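Local coordinates for protein-tyrosine-phosphatase (Shewanella sp., PDB 2Z72) that hydrolyses phosphotyrosine as a cold-active protein tyrosine phosphatase, built on a calcineurin-like phosphoesterase fold and binding two zinc ions at its metal centre, at residues Y177-L180 with Y181-D184; D233-K236 with K237-K240. One frame throughout, in Å; residues are numbered along the deposited sequence. Where two conformers were deposited one is given.

Interaction 1 (Y177-L180 with Y181-D184). Unlike the reference sequence in segment 181-184: Ser182 (reference Gly).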
ATOM      1  N   TYR A 177      16.184   8.417   7.166  1.00  9.95           N
ATOM      2  CA  TYR A 177      15.355   7.728   6.212  1.00  9.90           C
ATOM      3  C   TYR A 177      13.960   8.334   6.098  1.00  9.27           C
ATOM      4  O   TYR A 177      13.403   8.406   5.009  1.00  9.28           O
ATOM      5  CB  TYR A 177      15.242   6.260   6.609  1.00  9.68           C
ATOM      6  CG  TYR A 177      14.622   5.341   5.616  1.00  9.45           C
ATOM      7  CD1 TYR A 177      13.296   4.894   5.799  1.00  9.62           C
ATOM      8  CD2 TYR A 177      15.277   4.821   4.512  1.00  9.47           C
ATOM      9  CE1 TYR A 177      12.700   4.036   4.889  1.00  9.16           C
ATOM     10  CE2 TYR A 177      14.716   3.964   3.635  1.00  9.00           C
ATOM     11  CZ  TYR A 177      13.401   3.561   3.826  1.00  9.18           C
ATOM     12  OH  TYR A 177      12.784   2.682   3.008  1.00  9.63           O
ATOM     13  N   ASN A 178      13.399   8.788   7.203  1.00  9.81           N
ATOM     14  CA  ASN A 178      12.094   9.473   7.130  1.00 10.06           C
ATOM     15  C   ASN A 178      12.154  10.689   6.242  1.00 10.19           C
ATOM     16  O   ASN A 178      11.134  11.039   5.602  1.00 10.51           O
ATOM     17  CB  ASN A 178      11.624   9.789   8.539  1.00 11.32           C
ATOM     18  CG  ASN A 178      12.573  10.597   9.361  1.00 12.33           C
ATOM     19  OD1 ASN A 178      13.693  10.088   9.591  1.00 13.60           O
ATOM     20  ND2 ASN A 178      12.223  11.769   9.843  1.00 16.13           N
ATOM     21  N   LYS A 179      13.259  11.376   6.197  1.00 10.68           N
ATOM     22  CA  LYS A 179      13.398  12.589   5.368  1.00 11.88           C
ATOM     23  C   LYS A 179      13.688  12.265   3.928  1.00 14.30           C
ATOM     24  O   LYS A 179      13.697  13.136   3.045  1.00 24.67           O
ATOM     25  CB  LYS A 179      14.413  13.506   6.008  1.00 13.55           C
ATOM     26  CG  LYS A 179      13.962  14.068   7.312  1.00 15.41           C
ATOM     27  CD  LYS A 179      12.772  15.004   7.138  1.00 19.96           C
ATOM     28  CE  LYS A 179      12.522  15.711   8.489  1.00 27.45           C
ATOM     29  NZ  LYS A 179      11.127  16.235   8.520  1.00 26.19           N
ATOM     30  N   LEU A 180      13.930  11.007   3.573  1.00  9.74           N
ATOM     31  CA  LEU A 180      13.962  10.594   2.187  1.00  9.70           C
ATOM     32  C   LEU A 180      12.573  10.423   1.618  1.00  9.13           C
ATOM     33  O   LEU A 180      12.440  10.243   0.411  1.00  9.80           O
ATOM     34  CB  LEU A 180      14.783   9.307   2.046  1.00 10.18           C
ATOM     35  CG  LEU A 180      16.261   9.393   2.412  1.00 11.35           C
ATOM     36  CD1 LEU A 180      16.941   8.037   2.273  1.00 14.25           C
ATOM     37  CD2 LEU A 180      16.964  10.401   1.500  1.00 15.35           C
ATOM     38  N   TYR A 181      11.572  10.523   2.459  1.00  8.23           N
ATOM     39  CA  TYR A 181      10.145  10.366   2.077  1.00  8.07           C
ATOM     40  C   TYR A 181       9.288  11.460   2.678  1.00  8.89           C
ATOM     41  O   TYR A 181       8.087  11.280   2.905  1.00  9.23           O
ATOM     42  CB  TYR A 181       9.603   8.964   2.504  1.00  8.56           C
ATOM     43  CG  TYR A 181      10.423   7.873   1.815  1.00  8.06           C
ATOM     44  CD1 TYR A 181      10.184   7.572   0.478  1.00  8.46           C
ATOM     45  CD2 TYR A 181      11.449   7.200   2.425  1.00  8.41           C
ATOM     46  CE1 TYR A 181      10.931   6.615  -0.197  1.00  8.11           C
ATOM     47  CE2 TYR A 181      12.199   6.266   1.796  1.00  8.92           C
ATOM     48  CZ  TYR A 181      11.943   5.954   0.484  1.00  8.33           C
ATOM     49  OH  TYR A 181      12.687   4.991  -0.152  1.00  8.86           O
ATOM     50  N   SER A 182       9.901  12.609   2.954  1.00  9.10           N
ATOM     51  CA  SER A 182       9.194  13.750   3.553  1.00  9.77           C
ATOM     52  C   SER A 182       8.317  14.459   2.543  1.00  9.59           C
ATOM     53  O   SER A 182       8.250  14.125   1.348  1.00  9.73           O
ATOM     54  CB  SER A 182      10.257  14.663   4.171  0.56 11.78           C
ATOM     55  OG  SER A 182      11.024  15.205   3.107  0.56 20.02           O
ATOM     56  N   ALA A 183       7.626  15.501   3.028  1.00 10.75           N
ATOM     57  CA  ALA A 183       6.721  16.252   2.165  1.00 10.44           C
ATOM     58  C   ALA A 183       7.385  17.019   1.052  1.00 10.46           C
ATOM     59  O   ALA A 183       6.708  17.530   0.142  1.00 10.89           O
ATOM     60  CB  ALA A 183       5.908  17.204   3.025  1.00 13.29           C
ATOM     61  N   ASP A 184       8.703  17.155   1.061  1.00 10.74           N
ATOM     62  CA  ASP A 184       9.454  17.788   0.014  1.00 12.08           C
ATOM     63  C   ASP A 184       9.762  16.827  -1.144  1.00 10.45           C
ATOM     64  O   ASP A 184      10.290  17.261  -2.167  1.00 11.54           O
ATOM     65  CB  ASP A 184      10.818  18.335   0.513  0.54 15.34           C
ATOM     66  CG  ASP A 184      11.649  17.278   1.188  0.54 16.12           C
ATOM     67  OD1 ASP A 184      12.845  17.136   0.877  0.54 18.53           O
ATOM     68  OD2 ASP A 184      11.149  16.562   2.090  0.54 15.64           O
TER
HETATM   69  O   HOH W   1      13.836   2.595   0.612  1.00 10.26           O
HETATM   70  O   HOH W   2      14.542  15.769   2.461  1.00 25.65           O
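Tyr181 folds back over the turn that precedes it and brings the edge of its ring to the face of Tyr177. With CG beside the backbone N (chi1 -60°), its CB and CG lie against the peptide carbon of Leu180, CG at 3.3 Å from Leu180 C. CD1 stays near Leu180 O, while CD2 comes to 3.5 Å from Tyr177 O and also meets Leu180 CB. Farther out, CE2 of Tyr181 stands over one face of the Tyr177 ring, displaced toward its rim, and is 3.6 Å from Tyr177 CZ. The two planes make an angle of 60°, an edge-to-face pair with centroids 5.2 Å apart. At the tip the hydroxyls do not bond directly but share a water, 2.6 Å from Tyr177 OH and 2.8 Å from Tyr181 OH, to which it donates; Tyr181 OH is also hydrogen-bonded to Asn123 OD1, its strongest polar partner. The backbone joins in through Tyr181 N, which donates to Asn178 O at 3.2 Å from well above the carbonyl plane. A second water donates to Lys179 O. The tyrosine pair packs the loop between helices 166-172 and 186-192 against its neighbours: Tyr177 lies on Val154 of helix 149-156 and Thr170 of helix 166-172, Tyr181 on Leu155 and on Leu126 of helix 122-138.

Interaction 2 (D233-K236 with K237-K240)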
ATOM      1  N   ASP A 233       2.652  13.378   9.986  1.00 13.89           N
ATOM      2  CA  ASP A 233       3.845  14.158  10.328  1.00 15.10           C
ATOM      3  C   ASP A 233       3.784  14.762  11.720  1.00 16.02           C
ATOM      4  O   ASP A 233       4.622  15.610  12.098  1.00 15.95           O
ATOM      5  CB  ASP A 233       4.031  15.303   9.307  0.58 14.01           C
ATOM      6  CG  ASP A 233       4.319  14.837   7.919  0.58 13.53           C
ATOM      7  OD1 ASP A 233       5.406  14.247   7.743  0.58 16.47           O
ATOM      8  OD2 ASP A 233       3.532  15.045   6.991  0.58 11.85           O
ATOM      9  N   ALA A 234       2.802  14.376  12.523  1.00 16.94           N
ATOM     10  CA  ALA A 234       2.784  14.862  13.904  1.00 17.69           C
ATOM     11  C   ALA A 234       3.860  14.121  14.693  1.00 21.63           C
ATOM     12  O   ALA A 234       4.326  13.012  14.406  1.00 18.96           O
ATOM     13  CB  ALA A 234       1.409  14.732  14.559  1.00 20.71           C
ATOM     14  N   SER A 235       4.302  14.778  15.796  1.00 20.92           N
ATOM     15  CA  SER A 235       5.157  14.052  16.731  1.00 21.47           C
ATOM     16  C   SER A 235       4.435  12.906  17.414  1.00 21.45           C
ATOM     17  O   SER A 235       3.246  12.943  17.588  1.00 20.09           O
ATOM     18  CB  SER A 235       5.708  14.983  17.829  1.00 23.61           C
ATOM     19  OG  SER A 235       4.644  15.424  18.669  1.00 22.37           O
ATOM     20  N   LYS A 236       5.256  11.922  17.816  1.00 24.39           N
ATOM     21  CA  LYS A 236       4.710  10.834  18.648  1.00 22.33           C
ATOM     22  C   LYS A 236       4.022  11.402  19.885  1.00 20.31           C
ATOM     23  O   LYS A 236       2.965  10.843  20.182  1.00 22.52           O
ATOM     24  CB  LYS A 236       5.791   9.845  19.099  1.00 26.65           C
ATOM     25  CG  LYS A 236       5.242   8.550  19.707  1.00 36.84           C
ATOM     26  CD  LYS A 236       6.361   7.706  20.308  1.00 44.39           C
ATOM     27  CE  LYS A 236       5.907   6.371  20.811  1.00 49.25           C
ATOM     28  NZ  LYS A 236       5.942   5.280  19.784  1.00 69.47           N
ATOM     29  N   LYS A 237       4.615  12.390  20.535  1.00 20.65           N
ATOM     30  CA  LYS A 237       3.969  12.972  21.726  1.00 19.92           C
ATOM     31  C   LYS A 237       2.591  13.451  21.373  1.00 19.94           C
ATOM     32  O   LYS A 237       1.622  13.213  22.090  1.00 18.90           O
ATOM     33  CB  LYS A 237       4.789  14.137  22.279  1.00 22.57           C
ATOM     34  CG  LYS A 237       4.111  15.031  23.301  1.00 26.03           C
ATOM     35  CD  LYS A 237       5.037  16.210  23.658  1.00 33.42           C
ATOM     36  CE  LYS A 237       4.327  17.063  24.723  1.00 42.72           C
ATOM     37  NZ  LYS A 237       4.585  16.477  26.084  1.00 44.23           N
ATOM     38  N   SER A 238       2.475  14.191  20.270  1.00 17.15           N
ATOM     39  CA  SER A 238       1.160  14.738  19.914  1.00 16.60           C
ATOM     40  C   SER A 238       0.171  13.626  19.573  1.00 15.54           C
ATOM     41  O   SER A 238      -0.999  13.730  19.937  1.00 17.20           O
ATOM     42  CB  SER A 238       1.217  15.707  18.715  1.00 17.11           C
ATOM     43  OG  SER A 238       2.034  16.854  19.040  1.00 21.57           O
ATOM     44  N   LEU A 239       0.668  12.612  18.840  1.00 16.01           N
ATOM     45  CA  LEU A 239      -0.224  11.512  18.443  1.00 15.41           C
ATOM     46  C   LEU A 239      -0.759  10.791  19.670  1.00 15.75           C
ATOM     47  O   LEU A 239      -1.892  10.409  19.769  1.00 15.91           O
ATOM     48  CB  LEU A 239       0.500  10.534  17.504  1.00 15.52           C
ATOM     49  CG  LEU A 239       0.838  11.036  16.121  1.00 14.35           C
ATOM     50  CD1 LEU A 239       1.579  10.027  15.293  1.00 17.00           C
ATOM     51  CD2 LEU A 239      -0.399  11.441  15.324  1.00 14.07           C
ATOM     52  N   LYS A 240       0.131  10.579  20.645  1.00 16.30           N
ATOM     53  CA  LYS A 240      -0.191   9.875  21.853  1.00 18.13           C
ATOM     54  C   LYS A 240      -1.120  10.716  22.724  1.00 17.54           C
ATOM     55  O   LYS A 240      -1.997  10.164  23.390  1.00 19.26           O
ATOM     56  CB  LYS A 240       1.056   9.483  22.650  1.00 19.99           C
ATOM     57  CG  LYS A 240       1.902   8.402  21.986  1.00 19.99           C
ATOM     58  CD  LYS A 240       1.305   7.019  22.202  1.00 26.95           C
ATOM     59  CE  LYS A 240       2.175   5.941  21.512  1.00 30.02           C
ATOM     60  NZ  LYS A 240       1.678   4.560  21.748  1.00 38.29           N
TER
HETATM   61  O   HOH W   3       3.271  17.437  16.668  1.00 24.52           O
HETATM   62  O   HOH W   4       3.876   3.229  19.579  1.00 46.47           O
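Ser235 OG accepts the backbone N-H of Ser238 at 3.0 Å, with an N-H...O angle of 159°, and lies equally near the hydroxyl of Ser238. This is the N-cap of helix 236-241: the serine side chain takes up an amide of the first turn, which has no carbonyl of the helix before it to bond to. With chi1 at 67°, OG stands between the backbone N and the carbonyl carbon, from where it reaches Ser238 N. A water bridges Ser235 N, from which it accepts, and Ser238 OG, at 2.7 Å from the latter. Behind the cap the regular pattern begins, Leu239 N donating to Ser235 O and Lys240 N to Lys236 O, both at 2.9 Å. Ala234, just before the cap, turns its CB toward the helix and meets Leu239 CD2 at 3.8 Å, while Leu239 also packs on Leu245 and Phe249 of helix 243-249. On another side Lys236 and Lys240, one turn apart, extend alongside each other in the same direction, their CE atoms 3.8 Å apart. Their ammonium groups share a water, which accepts from Lys236 NZ at 2.9 Å and only weakly from Lys240 NZ; Lys240 also makes a cation-pi contact with Phe250. Lys236 NZ and Lys240 NZ themselves remain 4.7 Å apart, so the lysines meet through their aliphatic portions while the intervening water probably eases the repulsion between their like charges.

How the interactions relate
Interaction 1 comes first along the chain, in the loop between helices 166-172 and 186-192. Interaction 2 follows where the chain leaves helix 221-231 and enters the short helix 236-241. Their centres are about 17 Å apart and their nearest atoms about 5 Å, so they are neighbours that do not touch. Both belong to the calcineurin-like phosphoesterase portion of the chain and lie on the same side of the chain's centre. Arg192, at the end of helix 186-192, reaches both: it bonds to Tyr181 O and, in the conformer given, forms a salt bridge with Asp233. The partly buried turn 177-184 and the surface segment 233-240 thus have one arginine as a common neighbour.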